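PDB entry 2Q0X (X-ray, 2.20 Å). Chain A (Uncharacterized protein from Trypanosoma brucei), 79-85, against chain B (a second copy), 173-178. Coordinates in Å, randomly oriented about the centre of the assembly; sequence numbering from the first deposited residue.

Chain A (79-85) KIGSGPQ
Chain B, residues 173-178: GEDSLA

This is a small van der Waals contact, with one apolar side-chain pair, between a chain A loop and a chain B loop leading into a 3-10 segment: 218 Å² is buried, both sides summed, and no hydrogen bond crosses. The CA atoms of G81(A) and S176(B), 6.9 Å apart, set the register. The stretches run in roughly the same direction: I80(A) lies beside E174(B) and S176(B), the later P84(A) beside L177(B).

In chain A, a type II turn runs from K79(A) to S82(A), with I80(A) at phi/psi -56/146 and G81(A) at 78/13, whose positive phi favours glycine. G83(A), at 160/-67, calls for glycine: a CB would jam against the preceding carbonyl. A cis peptide precedes P84(A) (-80/142, C-gamma endo). A weak bond from Q85(A) N to S82(A) OG, 3.3 Å, spans this bend.

D175(B) (-87/94, chi1 t) precedes 3-10 residues S176(B) (-62/-28), L177(B) (-69/-28) and A178(B) (-67/-10); the segment continues. D175(B) O accepts a hydrogen bond from A178(B) N (3.1 Å), D175(B) OD1 a weak one from L177(B) N (3.2 Å).

The L177(B) CA-to-CB bond points toward the chain A stretch (chi1 m, chi2 p), and its CD2 lies 3.6 Å from P84(A) CD, the apolar pair. I80(A) (m, p) places CG2 3.8 Å from S176(B) OG; that hydroxyl (chi1 p) is hydrogen-bonded elsewhere.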

# COMPACT_ATOMS: atom_id res chain seq x y z
N LYS A 79 -5.28 -1.91 0.44
CA LYS A 79 -4.93 -1.52 1.80
C LYS A 79 -5.97 -1.94 2.82
O LYS A 79 -7.18 -1.98 2.54
CB LYS A 79 -4.69 -0.00 1.86
CG LYS A 79 -3.47 0.44 1.05
CD LYS A 79 -2.64 1.53 1.76
CE LYS A 79 -1.92 1.01 2.99
NZ LYS A 79 -1.07 2.05 3.63
N ILE A 80 -5.49 -2.26 4.02
CA ILE A 80 -6.35 -2.38 5.20
C ILE A 80 -7.10 -1.05 5.38
O ILE A 80 -6.58 0.02 5.03
CB ILE A 80 -5.52 -2.78 6.47
CG1 ILE A 80 -5.39 -4.31 6.58
CG2 ILE A 80 -6.16 -2.25 7.78
CD1 ILE A 80 -4.33 -4.90 5.76
N GLY A 81 -8.34 -1.14 5.87
CA GLY A 81 -9.16 0.04 6.21
C GLY A 81 -9.80 0.75 5.02
O GLY A 81 -10.33 1.86 5.15
N SER A 82 -9.78 0.09 3.86
CA SER A 82 -10.29 0.70 2.62
C SER A 82 -11.84 0.83 2.57
O SER A 82 -12.37 1.59 1.76
CB SER A 82 -9.81 -0.09 1.40
OG SER A 82 -10.52 -1.31 1.26
N GLY A 83 -12.54 0.09 3.43
CA GLY A 83 -14.00 0.07 3.38
C GLY A 83 -14.61 -1.15 4.06
O GLY A 83 -15.25 -1.02 5.09
N PRO A 84 -14.40 -2.35 3.49
CA PRO A 84 -13.60 -2.70 2.32
C PRO A 84 -14.29 -2.42 0.98
O PRO A 84 -15.49 -2.64 0.84
CB PRO A 84 -13.37 -4.20 2.49
CG PRO A 84 -14.60 -4.67 3.20
CD PRO A 84 -15.06 -3.54 4.07
N GLN A 85 -13.52 -1.96 0.01
CA GLN A 85 -14.04 -1.38 -1.23
C GLN A 85 -14.25 -2.42 -2.35
O GLN A 85 -13.34 -3.19 -2.65
CB GLN A 85 -13.04 -0.32 -1.72
CG GLN A 85 -13.61 0.66 -2.69
CD GLN A 85 -12.82 1.96 -2.77
OE1 GLN A 85 -13.31 3.02 -2.36
NE2 GLN A 85 -11.60 1.89 -3.31
N GLY B 173 -7.04 -13.23 11.29
CA GLY B 173 -6.04 -12.26 11.72
C GLY B 173 -5.86 -11.03 10.84
O GLY B 173 -5.25 -10.05 11.27
N GLU B 174 -6.38 -11.06 9.62
CA GLU B 174 -6.23 -9.93 8.70
C GLU B 174 -7.45 -9.01 8.66
O GLU B 174 -7.41 -7.95 8.06
CB GLU B 174 -5.91 -10.45 7.30
CG GLU B 174 -5.33 -9.39 6.35
CD GLU B 174 -5.65 -9.68 4.90
OE1 GLU B 174 -6.86 -9.72 4.57
OE2 GLU B 174 -4.70 -9.85 4.10
N ASP B 175 -8.54 -9.40 9.32
CA ASP B 175 -9.78 -8.63 9.22
C ASP B 175 -9.83 -7.51 10.26
O ASP B 175 -10.27 -7.72 11.40
CB ASP B 175 -10.99 -9.55 9.38
CG ASP B 175 -12.32 -8.81 9.21
OD1 ASP B 175 -12.36 -7.74 8.55
OD2 ASP B 175 -13.34 -9.33 9.75
N SER B 176 -9.40 -6.32 9.85
CA SER B 176 -9.44 -5.15 10.72
C SER B 176 -10.85 -4.78 11.18
O SER B 176 -11.01 -4.21 12.26
CB SER B 176 -8.77 -3.94 10.06
OG SER B 176 -9.59 -3.40 9.04
N LEU B 177 -11.85 -5.11 10.36
CA LEU B 177 -13.26 -4.84 10.70
C LEU B 177 -13.79 -5.69 11.84
O LEU B 177 -14.69 -5.27 12.55
CB LEU B 177 -14.17 -5.01 9.47
CG LEU B 177 -14.30 -3.77 8.59
CD1 LEU B 177 -12.98 -3.51 7.89
CD2 LEU B 177 -15.41 -3.98 7.58
N ALA B 178 -13.22 -6.88 12.01
CA ALA B 178 -13.56 -7.75 13.15
C ALA B 178 -13.11 -7.14 14.49
O ALA B 178 -13.49 -7.63 15.55
CB ALA B 178 -12.95 -9.13 12.96